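Local coordinates for protein D-glucosaminate-6-phosphate ammonia lyase (Salmonella typhimurium, PDB 7LCE) that belongs to the selenocysteine synthase-like family of pyridoxal-phosphate proteins, in the aminotransferase superfamily, and carries its cofactor covalently on a lysine, at residues K12-C18 / E326-R332; A82-G88 / A232-Q236; G101-V107 / I149-A155; A217-F222 / N250-L254; G285-E291 / R301-N307. All coordinates share one frame; numbering follows the deposited sequence.

In the fold
Four of the five contacts form two pairs on opposite sides of the centre of a chain whose fold is of the aminotransferase type; contact 4 lies nearer that centre. Contacts 2 and 3 lie together, their centres about 14 Å apart, where Ala84 and Ile85 pack on Ala103, Asn104, Ala154 and Ala155. Contacts 1 and 5, about 17 Å apart between centres, meet through Arg332 and Arg301; contact 1 closes a loop that encloses the other four. Contact 4 reaches the same large sheet as contact 3, and its segment 217-222 starts four residues after Lys213, the residue that carries pyridoxal phosphate. Contacts 1 and 4 both touch the second subunit.

Contact 1 (K12-C18 / E326-R332); sequences KKVINAC and EIAIYAR
Ile15 and Ile327 interlock on one face of a two-stranded parallel sheet that joins the N-terminal strand 13-17 to strand 327-331, more than 300 residues later. The bump is the tip of Ile15: its CD1 settles 3.7 Å from CG2 of Ile327 and also touches CG1 of Ile329, filling the notch between these two side chains. Ile327 returns the fit, since its own CD1 lies 3.6 Å from Lys13 CB, alongside the start of that lysine chain. Leu355 and Ile356 of helix 352-365 close over Ile15.

The other face carries Val14, Asn16, Ala328 and Tyr330. Val14 straddles the small Ala328 and the Tyr330 ring: CG2 lies 4.3 Å from Ala328 CB, CG1 3.8 Å from Tyr330 CD1. With CG anti to the carbonyl carbon (chi1 -72°), the tyrosine ring swings back along the strand to the CG1 methyl, while its hydroxyl bonds Glu46 of the second subunit. Backbone bonds alternate between the strands, such as Tyr330 N to Ile15 O (3.0 Å). Beyond these bonds Asn16 forms an Asx turn: ND2 bonds Gly19 O, and Asn16 OD1 accepts from Cys18 N at 3.0 Å.

Contact 2 (A82-G88 / A232-Q236); sequences AAAITHG and ACKAQ
An ST turn at the C-terminal end of helix 73-86 meets the chain at 232-236, on helix 227-234, through Thr86 and Gln236, so that the two segments are tied by one side-chain amide. Gln236 NE2 gives one N-H to Thr86 OG1 at 2.9 Å, with the oxygen close to the amide plane, and another to Ala232 O in its own segment, 3.1 Å away and tilted from that plane. The glutamine can do both because it folds back at chi2 (-61°), which brings the amide back to Ala232 O. Thr86 OG1 in turn accepts from Gly88 N, closing the ST turn, and donates to Ala82 O, which also takes the helical bond from Thr86 N on the opposite face of its carbonyl plane. The hydroxyl is therefore fixed by three partners.

Beside these hydrogen bonds the segments touch through small residues. Ala83 CB packs 3.6 Å from Ala232 CB and equally near SG of Cys233. His87 leaves the helix with positive phi and its CB points away from segment 232-236; the ring meets Trp229 and the side chain lies about 4 Å from a bound calcium ion. Gly88 comes close to Ala232, the two CA atoms 4.1 Å apart, and Gly88 CA is 3.9 Å from Ala235 CB.

Contact 3 (G101-V107 / I149-A155); sequences GMANEVV and INEKTAA
Glu105 and Thr153 pair where two neighbouring parallel strands of the large mixed sheet, 105-109 and 153-159, begin. The backbone bonds show a beta bulge: Glu105 N donates to Lys152 O, and Glu105 O accepts from Ala154 N at 2.6 Å and, weakly, from Ala155 N. Regular pairing resumes with Val107 N to Ala155 O at 2.9 Å.

Among the polar side chains, Asn150 OD1 accepts from Lys152 N in an Asx turn, while Thr153 OG1 accepts from Asn150 N. The asparagine amide stands nearly perpendicular to the Glu105 carboxylate (85°) and sends a weak, 3.4 Å bond from ND2 to OE1. Extended beyond CG, Glu105 lies across the base of Lys152, its CD 3.8 Å from that residue's CB.

Among apolar side chains, Val107 CG2 meets Thr153 CG2 at 3.7 Å and Ile149 CD1 slightly farther off. Hydrogen bonding probably stabilises the type I turn from Asn150 to Thr153, closed by Thr153 N to Asn150 O, and the Glu105 carbonyl, with one strong and one weak bond, spans the one-residue register shift.

Contact 4 (A217-F222 / N250-L254); sequences APTSGF and NMVGL
Leu254 lies across Phe222 at about a right angle, its CD2 3.6 Å from CD1 of the ring, where helix 248-262 packs on the chain leading into strand 221-225 of the large sheet. Its CG is anti to the backbone N (chi1 171°), which carries the two methyls toward segment 217-222: CD2 goes to Phe222, and CD1 goes to Ser220 OG and Ala217 CB. Tyr209 meets the same phenyl ring from the adjacent strand.

At the preceding helix residue, Gly253, the Pro218 ring sits against the backbone, Pro218 CG 3.7 Å from Gly253 CA, where the lack of a side chain admits it. One turn back, the flat amide of Asn250 borders the same proline at CB and donates from ND2 to Thr219 O at 3.1 Å, the oxygen somewhat tilted from the amide plane. Ser220 OG donates to Pro218 O, two residues back.

Thr219 OG1 bonds Glu249 of the second subunit, and Asn250 ND2 reaches that carboxylate weakly. The chemistry therefore divides: apolar packing seats the loop and the strand's start on the helix, while the amide links the loop to the subunit interface.

Contact 5 (G285-E291 / R301-N307); sequences GLYADIE and RIRVRVN
Leu286 and Val306 run side by side on the packed face, Leu286 CD2 3.7 Å from Val306 CG2. Ala288 continues the row between two branched neighbours, its CB 4.0 Å from Ile302 CG2 and almost as near Val304 CG2. Helix 270-282 covers Leu286, Ile290 and Ile302, and helix 315-324 receives Val306.

These residues belong to an antiparallel beta hairpin, strands 286-292 and 300-306, whose hydrogen-bonded pairs are Tyr287-Arg305, Asp289-Arg303 and Glu291-Arg301. Arg305 N donates to Tyr287 O at 2.7 Å.

These pairs send their side chains to the other, more exposed face, where charge replaces close fitting. Asp289 forms a salt bridge to Arg303, OD2 facing NH2 at a modelled separation too short to trust, with a weak bond from NE to OD1 (3.3 Å); the arginine bends at chi3 (62°) to present this edge. Glu291 OE2 lies well out of the guanidinium plane, 3.6 Å from Arg303 NH1, so charge alone links them. Arg305 NH2 stands over one face of the Arg303 guanidinium, and Arg305 NH1 meets the ring edge of Tyr287 at CD2, 3.6 Å away. A bound calcium ion lies about 4 Å from the Asp289 side chain.

Contact 1 (K12-C18 / E326-R332)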
# COMPACT_ATOMS: atom_id res chain seq x y z
N LYS A 12 -6.16 -47.76 -32.82
CA LYS A 12 -5.37 -48.98 -32.77
C LYS A 12 -5.77 -49.85 -31.59
O LYS A 12 -6.14 -49.37 -30.52
CB LYS A 12 -3.88 -48.66 -32.66
CG LYS A 12 -3.35 -47.74 -33.73
CD LYS A 12 -1.91 -47.36 -33.43
CE LYS A 12 -0.97 -47.93 -34.46
NZ LYS A 12 0.44 -47.50 -34.22
N LYS A 13 -5.71 -51.17 -31.80
CA LYS A 13 -5.80 -52.09 -30.69
C LYS A 13 -4.51 -52.02 -29.87
O LYS A 13 -3.41 -52.14 -30.42
CB LYS A 13 -6.03 -53.52 -31.19
CG LYS A 13 -5.98 -54.58 -30.11
CD LYS A 13 -6.28 -55.96 -30.66
CE LYS A 13 -6.15 -57.01 -29.57
NZ LYS A 13 -7.08 -56.74 -28.44
N VAL A 14 -4.65 -51.81 -28.57
CA VAL A 14 -3.51 -51.59 -27.68
C VAL A 14 -3.32 -52.81 -26.80
O VAL A 14 -4.29 -53.34 -26.23
CB VAL A 14 -3.70 -50.32 -26.83
CG1 VAL A 14 -2.51 -50.13 -25.90
CG2 VAL A 14 -3.90 -49.11 -27.72
N ILE A 15 -2.07 -53.27 -26.68
CA ILE A 15 -1.69 -54.33 -25.76
C ILE A 15 -0.75 -53.72 -24.73
O ILE A 15 0.35 -53.26 -25.08
CB ILE A 15 -1.02 -55.51 -26.48
CG1 ILE A 15 -1.95 -56.07 -27.56
CG2 ILE A 15 -0.64 -56.59 -25.48
CD1 ILE A 15 -1.38 -57.30 -28.25
N ASN A 16 -1.16 -53.73 -23.47
CA ASN A 16 -0.43 -53.07 -22.41
C ASN A 16 0.42 -54.09 -21.68
O ASN A 16 -0.10 -55.04 -21.09
CB ASN A 16 -1.38 -52.38 -21.43
CG ASN A 16 -0.66 -51.48 -20.45
OD1 ASN A 16 0.54 -51.64 -20.19
ND2 ASN A 16 -1.38 -50.52 -19.88
N ALA A 17 1.74 -53.88 -21.69
CA ALA A 17 2.67 -54.73 -20.95
C ALA A 17 3.64 -53.91 -20.12
O ALA A 17 4.63 -54.46 -19.62
CB ALA A 17 3.44 -55.64 -21.91
N CYS A 18 3.39 -52.61 -19.96
CA CYS A 18 4.22 -51.74 -19.14
C CYS A 18 3.67 -51.56 -17.73
O CYS A 18 4.42 -51.66 -16.75
CB CYS A 18 4.38 -50.38 -19.82
SG CYS A 18 5.67 -49.33 -19.10
N GLU A 326 0.75 -51.90 -36.28
CA GLU A 326 -0.71 -51.82 -36.39
C GLU A 326 -1.39 -52.22 -35.09
O GLU A 326 -2.46 -51.68 -34.76
CB GLU A 326 -1.18 -52.68 -37.57
CG GLU A 326 -2.65 -52.52 -37.92
CD GLU A 326 -3.14 -53.60 -38.87
OE1 GLU A 326 -2.34 -54.49 -39.23
OE2 GLU A 326 -4.32 -53.54 -39.27
N ILE A 327 -0.81 -53.15 -34.35
CA ILE A 327 -1.21 -53.45 -32.98
C ILE A 327 -0.19 -52.77 -32.08
O ILE A 327 0.99 -53.15 -32.06
CB ILE A 327 -1.27 -54.96 -32.72
CG1 ILE A 327 -2.29 -55.63 -33.64
CG2 ILE A 327 -1.63 -55.22 -31.26
CD1 ILE A 327 -3.70 -55.11 -33.48
N ALA A 328 -0.63 -51.75 -31.34
CA ALA A 328 0.26 -50.98 -30.48
C ALA A 328 0.59 -51.79 -29.23
O ALA A 328 -0.27 -52.01 -28.38
CB ALA A 328 -0.38 -49.65 -30.11
N ILE A 329 1.85 -52.22 -29.11
CA ILE A 329 2.31 -53.02 -27.98
C ILE A 329 3.25 -52.17 -27.14
O ILE A 329 4.32 -51.76 -27.61
CB ILE A 329 3.00 -54.32 -28.44
CG1 ILE A 329 2.01 -55.21 -29.20
CG2 ILE A 329 3.59 -55.05 -27.25
CD1 ILE A 329 2.68 -56.26 -30.05
N TYR A 330 2.85 -51.90 -25.90
CA TYR A 330 3.61 -51.06 -24.98
C TYR A 330 4.30 -51.95 -23.95
O TYR A 330 3.63 -52.54 -23.09
CB TYR A 330 2.70 -50.03 -24.31
CG TYR A 330 2.23 -48.93 -25.23
CD1 TYR A 330 1.14 -49.11 -26.07
CD2 TYR A 330 2.89 -47.70 -25.27
CE1 TYR A 330 0.71 -48.10 -26.91
CE2 TYR A 330 2.47 -46.69 -26.11
CZ TYR A 330 1.38 -46.89 -26.93
OH TYR A 330 0.96 -45.88 -27.77
N ALA A 331 5.62 -52.04 -24.03
CA ALA A 331 6.42 -52.79 -23.07
C ALA A 331 7.13 -51.84 -22.11
O ALA A 331 7.13 -50.62 -22.27
CB ALA A 331 7.43 -53.67 -23.80
N ARG A 332 7.76 -52.43 -21.09
CA ARG A 332 8.54 -51.65 -20.13
C ARG A 332 9.87 -51.28 -20.77
O ARG A 332 10.66 -52.15 -21.14
CB ARG A 332 8.76 -52.45 -18.85
CG ARG A 332 7.54 -52.57 -17.95
CD ARG A 332 7.84 -53.41 -16.72
NE ARG A 332 8.81 -52.80 -15.83
CZ ARG A 332 8.51 -51.99 -14.83
NH1 ARG A 332 7.25 -51.65 -14.57
NH2 ARG A 332 9.48 -51.50 -14.07

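Contact 2 (A82-G88 / A232-Q236)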
# COMPACT_ATOMS: atom_id res chain seq x y z
N ALA A 82 -9.33 -28.09 0.34
CA ALA A 82 -10.48 -27.22 0.56
C ALA A 82 -11.20 -27.57 1.85
O ALA A 82 -11.72 -26.68 2.54
CB ALA A 82 -11.44 -27.29 -0.62
N ALA A 83 -11.24 -28.86 2.20
CA ALA A 83 -11.82 -29.26 3.47
C ALA A 83 -11.01 -28.72 4.64
O ALA A 83 -11.58 -28.30 5.66
CB ALA A 83 -11.92 -30.79 3.55
N ALA A 84 -9.68 -28.73 4.53
CA ALA A 84 -8.84 -28.23 5.61
C ALA A 84 -8.92 -26.71 5.74
O ALA A 84 -8.76 -26.18 6.84
CB ALA A 84 -7.39 -28.67 5.41
N ILE A 85 -9.16 -26.01 4.64
CA ILE A 85 -9.22 -24.56 4.67
C ILE A 85 -10.60 -24.06 5.06
O ILE A 85 -10.72 -23.14 5.87
CB ILE A 85 -8.78 -23.99 3.30
CG1 ILE A 85 -7.33 -24.36 3.02
CG2 ILE A 85 -8.96 -22.48 3.27
CD1 ILE A 85 -6.81 -23.83 1.71
N THR A 86 -11.66 -24.67 4.52
CA THR A 86 -13.01 -24.20 4.78
C THR A 86 -13.60 -24.75 6.07
O THR A 86 -14.55 -24.16 6.59
CB THR A 86 -13.93 -24.58 3.62
OG1 THR A 86 -13.97 -26.01 3.48
CG2 THR A 86 -13.44 -23.96 2.32
N HIS A 87 -13.08 -25.87 6.58
CA HIS A 87 -13.66 -26.59 7.71
C HIS A 87 -15.11 -26.99 7.45
O HIS A 87 -15.85 -27.28 8.39
CB HIS A 87 -13.57 -25.78 9.01
CG HIS A 87 -12.17 -25.62 9.53
ND1 HIS A 87 -11.28 -24.72 8.99
CD2 HIS A 87 -11.52 -26.25 10.53
CE1 HIS A 87 -10.13 -24.80 9.65
NE2 HIS A 87 -10.25 -25.72 10.59
N GLY A 88 -15.52 -27.01 6.18
CA GLY A 88 -16.89 -27.29 5.83
C GLY A 88 -17.82 -26.10 5.89
O GLY A 88 -19.01 -26.25 5.57
N ALA A 232 -16.18 -32.41 6.03
CA ALA A 232 -15.78 -31.18 5.35
C ALA A 232 -15.48 -31.42 3.88
O ALA A 232 -15.64 -30.51 3.06
CB ALA A 232 -14.57 -30.56 6.04
N CYS A 233 -15.05 -32.63 3.52
CA CYS A 233 -14.89 -32.97 2.11
C CYS A 233 -16.24 -33.04 1.42
O CYS A 233 -16.43 -32.48 0.34
CB CYS A 233 -14.13 -34.29 1.96
SG CYS A 233 -12.44 -34.25 2.58
N LYS A 234 -17.21 -33.73 2.05
CA LYS A 234 -18.54 -33.82 1.48
C LYS A 234 -19.15 -32.44 1.24
O LYS A 234 -19.87 -32.24 0.26
CB LYS A 234 -19.45 -34.65 2.39
CG LYS A 234 -19.03 -36.10 2.53
CD LYS A 234 -19.98 -36.87 3.45
CE LYS A 234 -19.59 -38.33 3.54
NZ LYS A 234 -20.51 -39.11 4.43
N ALA A 235 -18.85 -31.48 2.12
CA ALA A 235 -19.39 -30.14 2.01
C ALA A 235 -18.95 -29.42 0.74
O ALA A 235 -19.52 -28.38 0.41
CB ALA A 235 -18.99 -29.30 3.22
N GLN A 236 -17.95 -29.95 0.03
CA GLN A 236 -17.44 -29.30 -1.17
C GLN A 236 -18.32 -29.52 -2.40
O GLN A 236 -18.00 -28.99 -3.46
CB GLN A 236 -16.01 -29.77 -1.45
CG GLN A 236 -15.06 -29.63 -0.27
CD GLN A 236 -14.91 -28.19 0.20
OE1 GLN A 236 -14.97 -27.26 -0.60
NE2 GLN A 236 -14.71 -28.00 1.50

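Contact 3 (G101-V107 / I149-A155)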
# COMPACT_ATOMS: atom_id res chain seq x y z
N GLY A 101 -7.31 -14.12 2.99
CA GLY A 101 -7.52 -13.85 4.40
C GLY A 101 -7.82 -15.04 5.27
O GLY A 101 -8.20 -14.86 6.43
N MET A 102 -7.67 -16.26 4.76
CA MET A 102 -7.89 -17.46 5.55
C MET A 102 -6.56 -18.16 5.81
O MET A 102 -5.55 -17.87 5.17
CB MET A 102 -8.85 -18.43 4.85
CG MET A 102 -10.09 -17.81 4.25
SD MET A 102 -11.02 -19.09 3.38
CE MET A 102 -12.34 -18.12 2.64
N ALA A 103 -6.59 -19.10 6.74
CA ALA A 103 -5.46 -20.01 6.91
C ALA A 103 -5.47 -20.98 5.74
O ALA A 103 -6.32 -21.87 5.68
CB ALA A 103 -5.56 -20.74 8.24
N ASN A 104 -4.53 -20.81 4.81
CA ASN A 104 -4.55 -21.57 3.56
C ASN A 104 -3.20 -22.19 3.21
O ASN A 104 -3.06 -22.74 2.11
CB ASN A 104 -5.01 -20.68 2.41
CG ASN A 104 -4.21 -19.39 2.30
OD1 ASN A 104 -3.12 -19.27 2.87
ND2 ASN A 104 -4.74 -18.43 1.55
N GLU A 105 -2.20 -22.10 4.08
CA GLU A 105 -0.89 -22.64 3.76
C GLU A 105 -0.88 -24.15 3.96
O GLU A 105 -1.28 -24.64 5.02
CB GLU A 105 0.19 -21.97 4.61
CG GLU A 105 0.43 -20.51 4.24
CD GLU A 105 1.50 -19.86 5.10
OE1 GLU A 105 2.08 -20.55 5.96
OE2 GLU A 105 1.75 -18.65 4.90
N VAL A 106 -0.41 -24.87 2.95
CA VAL A 106 -0.25 -26.32 3.01
C VAL A 106 1.24 -26.62 3.09
O VAL A 106 2.00 -26.26 2.18
CB VAL A 106 -0.88 -27.02 1.79
CG1 VAL A 106 -0.53 -28.50 1.80
CG2 VAL A 106 -2.39 -26.83 1.80
N VAL A 107 1.66 -27.26 4.17
CA VAL A 107 3.07 -27.51 4.45
C VAL A 107 3.42 -28.91 3.96
O VAL A 107 2.81 -29.90 4.39
CB VAL A 107 3.38 -27.35 5.94
CG1 VAL A 107 4.77 -27.85 6.24
CG2 VAL A 107 3.22 -25.89 6.35
N ILE A 149 5.18 -24.33 10.42
CA ILE A 149 3.84 -24.22 10.99
C ILE A 149 3.67 -22.84 11.61
O ILE A 149 4.50 -22.41 12.43
CB ILE A 149 3.59 -25.32 12.03
CG1 ILE A 149 3.88 -26.70 11.43
CG2 ILE A 149 2.17 -25.25 12.56
CD1 ILE A 149 2.98 -27.04 10.26
N ASN A 150 2.60 -22.15 11.24
CA ASN A 150 2.24 -20.88 11.86
C ASN A 150 0.72 -20.74 11.79
O ASN A 150 0.02 -21.66 11.37
CB ASN A 150 2.98 -19.71 11.19
CG ASN A 150 2.70 -19.61 9.71
OD1 ASN A 150 1.66 -19.11 9.30
ND2 ASN A 150 3.65 -20.07 8.90
N GLU A 151 0.22 -19.57 12.21
CA GLU A 151 -1.23 -19.38 12.30
C GLU A 151 -1.91 -19.38 10.93
O GLU A 151 -3.14 -19.51 10.87
CB GLU A 151 -1.54 -18.08 13.03
CG GLU A 151 -1.15 -16.81 12.28
CD GLU A 151 0.33 -16.48 12.40
OE1 GLU A 151 1.04 -17.21 13.13
OE2 GLU A 151 0.77 -15.50 11.77
N LYS A 152 -1.15 -19.23 9.85
CA LYS A 152 -1.71 -19.30 8.50
C LYS A 152 -1.71 -20.72 7.94
O LYS A 152 -2.30 -20.94 6.87
CB LYS A 152 -0.94 -18.37 7.56
CG LYS A 152 -1.32 -16.91 7.69
CD LYS A 152 -2.77 -16.67 7.32
CE LYS A 152 -3.03 -15.19 7.04
NZ LYS A 152 -4.47 -14.91 6.74
N THR A 153 -1.07 -21.66 8.61
CA THR A 153 -1.00 -23.03 8.11
C THR A 153 -2.37 -23.70 8.21
O THR A 153 -3.05 -23.59 9.23
CB THR A 153 0.03 -23.84 8.90
OG1 THR A 153 1.32 -23.21 8.79
CG2 THR A 153 0.12 -25.25 8.36
N ALA A 154 -2.77 -24.38 7.14
CA ALA A 154 -4.07 -25.04 7.09
C ALA A 154 -3.99 -26.55 7.14
O ALA A 154 -4.93 -27.18 7.65
CB ALA A 154 -4.82 -24.64 5.82
N ALA A 155 -2.91 -27.16 6.66
CA ALA A 155 -2.77 -28.61 6.66
C ALA A 155 -1.33 -28.97 6.36
O ALA A 155 -0.55 -28.16 5.85
CB ALA A 155 -3.71 -29.26 5.63

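Contact 4 (A217-F222 / N250-L254)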
# COMPACT_ATOMS: atom_id res chain seq x y z
N ALA A 217 -10.53 -49.89 -11.38
CA ALA A 217 -11.90 -49.43 -11.28
C ALA A 217 -12.22 -48.44 -12.38
O ALA A 217 -11.31 -47.87 -13.01
CB ALA A 217 -12.14 -48.76 -9.92
N PRO A 218 -13.50 -48.21 -12.68
CA PRO A 218 -13.85 -47.08 -13.54
C PRO A 218 -13.37 -45.79 -12.90
O PRO A 218 -13.12 -45.72 -11.69
CB PRO A 218 -15.38 -47.14 -13.61
CG PRO A 218 -15.79 -47.95 -12.43
CD PRO A 218 -14.69 -48.96 -12.26
N THR A 219 -13.23 -44.75 -13.73
CA THR A 219 -12.61 -43.50 -13.32
C THR A 219 -13.16 -42.99 -12.00
O THR A 219 -14.30 -42.54 -11.93
CB THR A 219 -12.81 -42.44 -14.41
OG1 THR A 219 -12.33 -42.97 -15.65
CG2 THR A 219 -12.04 -41.18 -14.06
N SER A 220 -12.34 -43.06 -10.95
CA SER A 220 -12.82 -42.79 -9.60
C SER A 220 -11.63 -42.59 -8.68
O SER A 220 -10.49 -42.92 -9.02
CB SER A 220 -13.71 -43.92 -9.09
OG SER A 220 -12.99 -45.14 -9.06
N GLY A 221 -11.91 -42.06 -7.50
CA GLY A 221 -10.96 -41.91 -6.42
C GLY A 221 -11.75 -41.70 -5.15
O GLY A 221 -12.96 -41.49 -5.18
N PHE A 222 -11.06 -41.78 -4.01
CA PHE A 222 -11.76 -41.58 -2.75
C PHE A 222 -10.83 -41.00 -1.70
O PHE A 222 -9.61 -41.20 -1.73
CB PHE A 222 -12.40 -42.89 -2.26
CG PHE A 222 -11.43 -44.03 -2.10
CD1 PHE A 222 -11.11 -44.83 -3.18
CD2 PHE A 222 -10.89 -44.32 -0.87
CE1 PHE A 222 -10.23 -45.89 -3.04
CE2 PHE A 222 -10.01 -45.38 -0.72
CZ PHE A 222 -9.68 -46.17 -1.80
N ASN A 250 -20.09 -44.64 -11.64
CA ASN A 250 -18.72 -44.92 -11.23
C ASN A 250 -18.55 -44.95 -9.72
O ASN A 250 -17.61 -45.59 -9.23
CB ASN A 250 -17.77 -43.90 -11.85
CG ASN A 250 -17.53 -44.15 -13.33
OD1 ASN A 250 -18.29 -44.88 -13.98
ND2 ASN A 250 -16.49 -43.54 -13.88
N MET A 251 -19.42 -44.27 -8.97
CA MET A 251 -19.44 -44.45 -7.52
C MET A 251 -19.70 -45.91 -7.17
O MET A 251 -18.97 -46.51 -6.37
CB MET A 251 -20.50 -43.55 -6.89
CG MET A 251 -20.11 -42.09 -6.81
SD MET A 251 -21.47 -41.06 -6.19
CE MET A 251 -21.60 -41.64 -4.50
N VAL A 252 -20.73 -46.50 -7.78
CA VAL A 252 -21.02 -47.92 -7.57
C VAL A 252 -19.89 -48.77 -8.13
O VAL A 252 -19.51 -49.79 -7.54
CB VAL A 252 -22.37 -48.28 -8.21
CG1 VAL A 252 -22.62 -49.78 -8.13
CG2 VAL A 252 -23.50 -47.51 -7.53
N GLY A 253 -19.32 -48.36 -9.27
CA GLY A 253 -18.24 -49.13 -9.87
C GLY A 253 -17.04 -49.26 -8.96
O GLY A 253 -16.43 -50.33 -8.88
N LEU A 254 -16.69 -48.19 -8.25
CA LEU A 254 -15.55 -48.25 -7.33
C LEU A 254 -15.81 -49.24 -6.20
O LEU A 254 -14.92 -50.01 -5.83
CB LEU A 254 -15.26 -46.86 -6.76
CG LEU A 254 -14.25 -46.82 -5.61
CD1 LEU A 254 -12.88 -47.30 -6.08
CD2 LEU A 254 -14.16 -45.43 -5.01

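Contact 5 (G285-E291 / R301-N307)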
# COMPACT_ATOMS: atom_id res chain seq x y z
N GLY A 285 18.11 -63.59 -32.29
CA GLY A 285 18.43 -62.29 -31.75
C GLY A 285 17.70 -61.92 -30.49
O GLY A 285 18.00 -60.87 -29.90
N LEU A 286 16.72 -62.72 -30.06
CA LEU A 286 15.94 -62.46 -28.86
C LEU A 286 16.17 -63.55 -27.82
O LEU A 286 16.14 -64.74 -28.15
CB LEU A 286 14.45 -62.37 -29.19
CG LEU A 286 14.01 -61.14 -29.98
CD1 LEU A 286 12.50 -61.11 -30.12
CD2 LEU A 286 14.52 -59.87 -29.32
N TYR A 287 16.42 -63.14 -26.57
CA TYR A 287 16.50 -64.06 -25.44
C TYR A 287 15.58 -63.56 -24.34
O TYR A 287 15.70 -62.41 -23.90
CB TYR A 287 17.92 -64.22 -24.90
CG TYR A 287 17.93 -65.04 -23.62
CD1 TYR A 287 17.85 -66.43 -23.67
CD2 TYR A 287 17.97 -64.43 -22.38
CE1 TYR A 287 17.83 -67.18 -22.51
CE2 TYR A 287 17.96 -65.18 -21.21
CZ TYR A 287 17.89 -66.55 -21.29
OH TYR A 287 17.88 -67.30 -20.13
N ALA A 288 14.64 -64.40 -23.91
CA ALA A 288 13.66 -64.04 -22.90
C ALA A 288 13.82 -64.94 -21.68
O ALA A 288 14.05 -66.15 -21.81
CB ALA A 288 12.24 -64.14 -23.44
N ASP A 289 13.70 -64.34 -20.49
CA ASP A 289 13.73 -65.09 -19.24
C ASP A 289 12.84 -64.38 -18.24
O ASP A 289 12.61 -63.17 -18.34
CB ASP A 289 15.14 -65.22 -18.67
CG ASP A 289 15.78 -63.88 -18.38
OD1 ASP A 289 15.88 -63.05 -19.30
OD2 ASP A 289 16.18 -63.67 -17.21
N ILE A 290 12.32 -65.14 -17.29
CA ILE A 290 11.44 -64.61 -16.25
C ILE A 290 12.26 -64.09 -15.09
O ILE A 290 13.24 -64.72 -14.66
CB ILE A 290 10.45 -65.70 -15.80
CG1 ILE A 290 9.77 -66.32 -17.02
CG2 ILE A 290 9.42 -65.13 -14.83
CD1 ILE A 290 8.96 -67.54 -16.71
N GLU A 291 11.86 -62.93 -14.56
CA GLU A 291 12.57 -62.27 -13.47
C GLU A 291 11.55 -61.73 -12.48
O GLU A 291 10.62 -61.00 -12.87
CB GLU A 291 13.46 -61.13 -13.99
CG GLU A 291 14.37 -60.52 -12.94
CD GLU A 291 14.76 -59.08 -13.25
OE1 GLU A 291 14.10 -58.45 -14.11
OE2 GLU A 291 15.73 -58.58 -12.64
N ARG A 301 7.90 -61.06 -14.32
CA ARG A 301 7.92 -60.35 -15.60
C ARG A 301 8.82 -61.09 -16.58
O ARG A 301 9.74 -61.80 -16.17
CB ARG A 301 8.40 -58.90 -15.44
CG ARG A 301 7.54 -58.03 -14.55
CD ARG A 301 8.12 -56.63 -14.41
NE ARG A 301 7.30 -55.77 -13.58
CZ ARG A 301 7.51 -55.53 -12.29
NH1 ARG A 301 8.52 -56.09 -11.65
NH2 ARG A 301 6.70 -54.71 -11.63
N ILE A 302 8.55 -60.90 -17.87
CA ILE A 302 9.31 -61.54 -18.94
C ILE A 302 10.33 -60.53 -19.44
O ILE A 302 10.00 -59.62 -20.21
CB ILE A 302 8.42 -62.05 -20.07
CG1 ILE A 302 7.39 -63.05 -19.55
CG2 ILE A 302 9.26 -62.67 -21.18
CD1 ILE A 302 6.31 -63.37 -20.56
N ARG A 303 11.57 -60.68 -19.00
CA ARG A 303 12.66 -59.83 -19.45
C ARG A 303 13.15 -60.32 -20.81
O ARG A 303 13.53 -61.48 -20.96
CB ARG A 303 13.79 -59.84 -18.42
CG ARG A 303 14.99 -59.01 -18.80
CD ARG A 303 16.02 -59.03 -17.68
NE ARG A 303 16.52 -60.37 -17.42
CZ ARG A 303 17.24 -60.71 -16.36
NH1 ARG A 303 17.57 -59.82 -15.44
NH2 ARG A 303 17.64 -61.97 -16.23
N VAL A 304 13.16 -59.42 -21.79
CA VAL A 304 13.55 -59.75 -23.16
C VAL A 304 14.82 -58.98 -23.48
O VAL A 304 14.84 -57.74 -23.43
CB VAL A 304 12.44 -59.41 -24.16
CG1 VAL A 304 12.84 -59.84 -25.56
CG2 VAL A 304 11.13 -60.06 -23.75
N ARG A 305 15.88 -59.71 -23.82
CA ARG A 305 17.16 -59.13 -24.16
C ARG A 305 17.39 -59.26 -25.66
O ARG A 305 17.17 -60.33 -26.23
CB ARG A 305 18.29 -59.81 -23.38
CG ARG A 305 19.67 -59.21 -23.58
CD ARG A 305 20.66 -59.77 -22.56
NE ARG A 305 20.29 -59.46 -21.19
CZ ARG A 305 19.71 -60.31 -20.35
NH1 ARG A 305 19.41 -61.54 -20.72
NH2 ARG A 305 19.41 -59.91 -19.12
N VAL A 306 17.82 -58.17 -26.28
CA VAL A 306 17.99 -58.10 -27.73
C VAL A 306 19.48 -58.08 -28.04
O VAL A 306 20.24 -57.34 -27.40
CB VAL A 306 17.29 -56.86 -28.32
CG1 VAL A 306 17.30 -56.92 -29.83
CG2 VAL A 306 15.88 -56.76 -27.78
N ASN A 307 19.89 -58.89 -29.01
CA ASN A 307 21.26 -58.89 -29.50
C ASN A 307 21.28 -58.17 -30.84
O ASN A 307 20.76 -58.68 -31.84
CB ASN A 307 21.80 -60.31 -29.64
CG ASN A 307 23.26 -60.34 -30.04
OD1 ASN A 307 23.59 -60.60 -31.19
ND2 ASN A 307 24.14 -60.06 -29.09